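Local coordinates for fibronectin-binding protein BBK32 (Borrelia burgdorferi, PDB 6N1L) that binds fibronectin and, through its complement inhibitory domain, probably blocks the classical complement pathway by binding C1r, at residues 21-26 with 78-83. Residues are numbered along the deposited sequence; the frame is centred on the assembly and turned at random.
Sequences DSAIQT and NYIQVS
Ser-22, Ala-23 and Thr-26 pack against Tyr-79 and Ile-80 in a nearly antiparallel helix-helix contact of a helical bundle, joining helix 9-44 to helix 66-87. The short segments run at 160° to one another with their axes 8.9 Å apart, a fairly close spacing, which the small side chains of Ser-22 and Ala-23 permit. The centrepiece is a CH-pi contact: Ser-22 CB sits over the middle of the Tyr-79 ring, 3.3 Å from its centroid and only 9° off the ring normal. A serine fits here because its short side chain lets the ring lie almost against the helix, while its hydroxyl is turned back to bond Tyr-18 O one helical turn earlier. Tyr-79 CG stands anti to its carbonyl carbon (chi1 -81°), beside the backbone N, 3.8 Å from Ser-22 CB. Thr-26 OG1 lies at the ring edge, 3.7 Å from Tyr-79 CE2, and hydrogen-bonds Ser-22 O at 2.8 Å. That carbonyl also takes the backbone N-H of Thr-26, the two donors arriving from opposite faces of its plane. Giving its proton to Ser-22 O lets the threonine hydroxyl lie beside the ring edge. Deeper in, Ala-23 CB, on a buried residue, is 3.6 Å from Ile-80 CD1 and also meets Tyr-79 CB; alanine keeps the backbones close, and the longer isoleucine reaches across from the flank of its helix. Leu-140 of helix 122-147 touches both Ala-23 and Ile-80, and Ile-109 of helix 93-117 packs on Ile-80, tying the pair into the four-helix core.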
ATOM      1  N   ASP A  21     -10.919   4.393   1.190  1.00 37.47           N
ATOM      2  CA  ASP A  21     -10.324   4.881   2.434  1.00 39.87           C
ATOM      3  C   ASP A  21      -9.496   3.801   3.107  1.00 36.65           C
ATOM      4  O   ASP A  21      -8.392   4.069   3.600  1.00 36.50           O
ATOM      5  CB  ASP A  21     -11.413   5.367   3.393  1.00 44.69           C
ATOM      6  CG  ASP A  21     -11.744   6.840   3.221  1.00 54.81           C
ATOM      7  OD1 ASP A  21     -11.090   7.521   2.394  1.00 54.41           O
ATOM      8  OD2 ASP A  21     -12.673   7.317   3.914  1.00 60.71           O
ATOM      9  N   SER A  22     -10.014   2.570   3.146  1.00 36.68           N
ATOM     10  CA  SER A  22      -9.260   1.467   3.727  1.00 37.94           C
ATOM     11  C   SER A  22      -7.999   1.179   2.928  1.00 34.25           C
ATOM     12  O   SER A  22      -6.972   0.804   3.500  1.00 33.02           O
ATOM     13  CB  SER A  22     -10.127   0.217   3.806  1.00 39.55           C
ATOM     14  OG  SER A  22     -11.308   0.464   4.553  1.00 41.59           O
ATOM     15  N   ALA A  23      -8.057   1.320   1.605  1.00 32.81           N
ATOM     16  CA  ALA A  23      -6.858   1.093   0.802  1.00 31.26           C
ATOM     17  C   ALA A  23      -5.812   2.157   1.091  1.00 32.54           C
ATOM     18  O   ALA A  23      -4.609   1.851   1.170  1.00 30.63           O
ATOM     19  CB  ALA A  23      -7.215   1.080  -0.689  1.00 29.46           C
ATOM     20  N   ILE A  24      -6.253   3.402   1.277  1.00 31.00           N
ATOM     21  CA  ILE A  24      -5.344   4.494   1.599  1.00 33.74           C
ATOM     22  C   ILE A  24      -4.649   4.209   2.922  1.00 32.30           C
ATOM     23  O   ILE A  24      -3.422   4.338   3.045  1.00 29.56           O
ATOM     24  CB  ILE A  24      -6.100   5.832   1.638  1.00 35.40           C
ATOM     25  CG1 ILE A  24      -6.541   6.239   0.228  1.00 34.91           C
ATOM     26  CG2 ILE A  24      -5.230   6.937   2.249  1.00 35.83           C
ATOM     27  CD1 ILE A  24      -7.378   7.517   0.199  1.00 36.46           C
ATOM     28  N   GLN A  25      -5.434   3.806   3.924  1.00 31.48           N
ATOM     29  CA  GLN A  25      -4.875   3.438   5.224  1.00 31.28           C
ATOM     30  C   GLN A  25      -3.858   2.309   5.106  1.00 30.59           C
ATOM     31  O   GLN A  25      -2.839   2.306   5.812  1.00 32.92           O
ATOM     32  CB  GLN A  25      -6.002   3.022   6.180  1.00 33.91           C
ATOM     33  CG  GLN A  25      -7.007   4.116   6.501  1.00 47.99           C
ATOM     34  CD  GLN A  25      -6.423   5.234   7.346  1.00 55.89           C
ATOM     35  OE1 GLN A  25      -5.680   6.089   6.851  1.00 55.16           O
ATOM     36  NE2 GLN A  25      -6.753   5.230   8.635  1.00 63.46           N
ATOM     37  N   THR A  26      -4.145   1.309   4.264  1.00 28.66           N
ATOM     38  CA  THR A  26      -3.238   0.183   4.097  1.00 27.86           C
ATOM     39  C   THR A  26      -1.917   0.626   3.481  1.00 30.88           C
ATOM     40  O   THR A  26      -0.851   0.164   3.900  1.00 28.23           O
ATOM     41  CB  THR A  26      -3.893  -0.905   3.250  1.00 30.44           C
ATOM     42  OG1 THR A  26      -5.166  -1.258   3.828  1.00 33.70           O
ATOM     43  CG2 THR A  26      -3.016  -2.135   3.156  1.00 29.35           C
ATOM     44  N   ASN A  78      -7.321  -6.466  -2.250  1.00 34.09           N
ATOM     45  CA  ASN A  78      -8.712  -6.824  -1.988  1.00 37.76           C
ATOM     46  C   ASN A  78      -9.592  -5.589  -1.830  1.00 36.20           C
ATOM     47  O   ASN A  78     -10.707  -5.549  -2.365  1.00 37.41           O
ATOM     48  CB  ASN A  78      -8.803  -7.718  -0.750  1.00 38.63           C
ATOM     49  CG  ASN A  78      -8.270  -9.115  -1.002  1.00 39.01           C
ATOM     50  OD1 ASN A  78      -8.087  -9.522  -2.147  1.00 44.97           O
ATOM     51  ND2 ASN A  78      -8.035  -9.871   0.079  1.00 47.65           N
ATOM     52  N   TYR A  79      -9.116  -4.570  -1.104  1.00 33.24           N
ATOM     53  CA  TYR A  79      -9.907  -3.353  -0.959  1.00 34.22           C
ATOM     54  C   TYR A  79     -10.168  -2.710  -2.321  1.00 32.10           C
ATOM     55  O   TYR A  79     -11.286  -2.251  -2.595  1.00 33.49           O
ATOM     56  CB  TYR A  79      -9.205  -2.362  -0.030  1.00 32.58           C
ATOM     57  CG  TYR A  79      -9.400  -2.631   1.455  1.00 35.12           C
ATOM     58  CD1 TYR A  79     -10.661  -2.929   1.971  1.00 36.46           C
ATOM     59  CD2 TYR A  79      -8.326  -2.586   2.339  1.00 34.29           C
ATOM     60  CE1 TYR A  79     -10.843  -3.173   3.329  1.00 40.02           C
ATOM     61  CE2 TYR A  79      -8.495  -2.828   3.690  1.00 36.63           C
ATOM     62  CZ  TYR A  79      -9.754  -3.119   4.182  1.00 38.78           C
ATOM     63  OH  TYR A  79      -9.916  -3.357   5.526  1.00 43.33           O
ATOM     64  N   ILE A  80      -9.156  -2.672  -3.191  1.00 28.88           N
ATOM     65  CA  ILE A  80      -9.346  -2.056  -4.505  1.00 31.42           C
ATOM     66  C   ILE A  80     -10.234  -2.927  -5.390  1.00 31.23           C
ATOM     67  O   ILE A  80     -11.039  -2.415  -6.180  1.00 32.04           O
ATOM     68  CB  ILE A  80      -7.983  -1.773  -5.172  1.00 28.87           C
ATOM     69  CG1 ILE A  80      -7.212  -0.728  -4.362  1.00 30.00           C
ATOM     70  CG2 ILE A  80      -8.153  -1.293  -6.628  1.00 29.54           C
ATOM     71  CD1 ILE A  80      -7.984   0.540  -4.127  1.00 32.53           C
ATOM     72  N   GLN A  81     -10.113  -4.252  -5.274  1.00 30.82           N
ATOM     73  CA  GLN A  81     -10.923  -5.125  -6.119  1.00 37.19           C
ATOM     74  C   GLN A  81     -12.399  -5.016  -5.763  1.00 34.99           C
ATOM     75  O   GLN A  81     -13.257  -5.025  -6.659  1.00 34.86           O
ATOM     76  CB  GLN A  81     -10.439  -6.570  -6.021  1.00 37.74           C
ATOM     77  CG  GLN A  81      -9.102  -6.787  -6.699  1.00 39.81           C
ATOM     78  CD  GLN A  81      -8.684  -8.241  -6.726  1.00 41.87           C
ATOM     79  OE1 GLN A  81      -8.926  -8.980  -5.776  1.00 41.12           O
ATOM     80  NE2 GLN A  81      -8.045  -8.653  -7.817  1.00 50.00           N
ATOM     81  N   VAL A  82     -12.710  -4.869  -4.468  1.00 34.82           N
ATOM     82  CA  VAL A  82     -14.086  -4.587  -4.056  1.00 38.68           C
ATOM     83  C   VAL A  82     -14.530  -3.222  -4.576  1.00 39.14           C
ATOM     84  O   VAL A  82     -15.684  -3.048  -5.006  1.00 35.13           O
ATOM     85  CB  VAL A  82     -14.215  -4.666  -2.524  1.00 39.37           C
ATOM     86  CG1 VAL A  82     -15.603  -4.186  -2.064  1.00 40.74           C
ATOM     87  CG2 VAL A  82     -13.941  -6.076  -2.043  1.00 38.97           C
ATOM     88  N   SER A  83     -13.634  -2.232  -4.522  1.00 32.96           N
ATOM     89  CA  SER A  83     -13.954  -0.904  -5.038  1.00 32.33           C
ATOM     90  C   SER A  83     -14.328  -0.977  -6.510  1.00 32.20           C
ATOM     91  O   SER A  83     -15.319  -0.368  -6.937  1.00 34.17           O
ATOM     92  CB  SER A  83     -12.765   0.040  -4.853  1.00 32.86           C
ATOM     93  OG  SER A  83     -12.671   0.460  -3.499  1.00 41.94           O
TER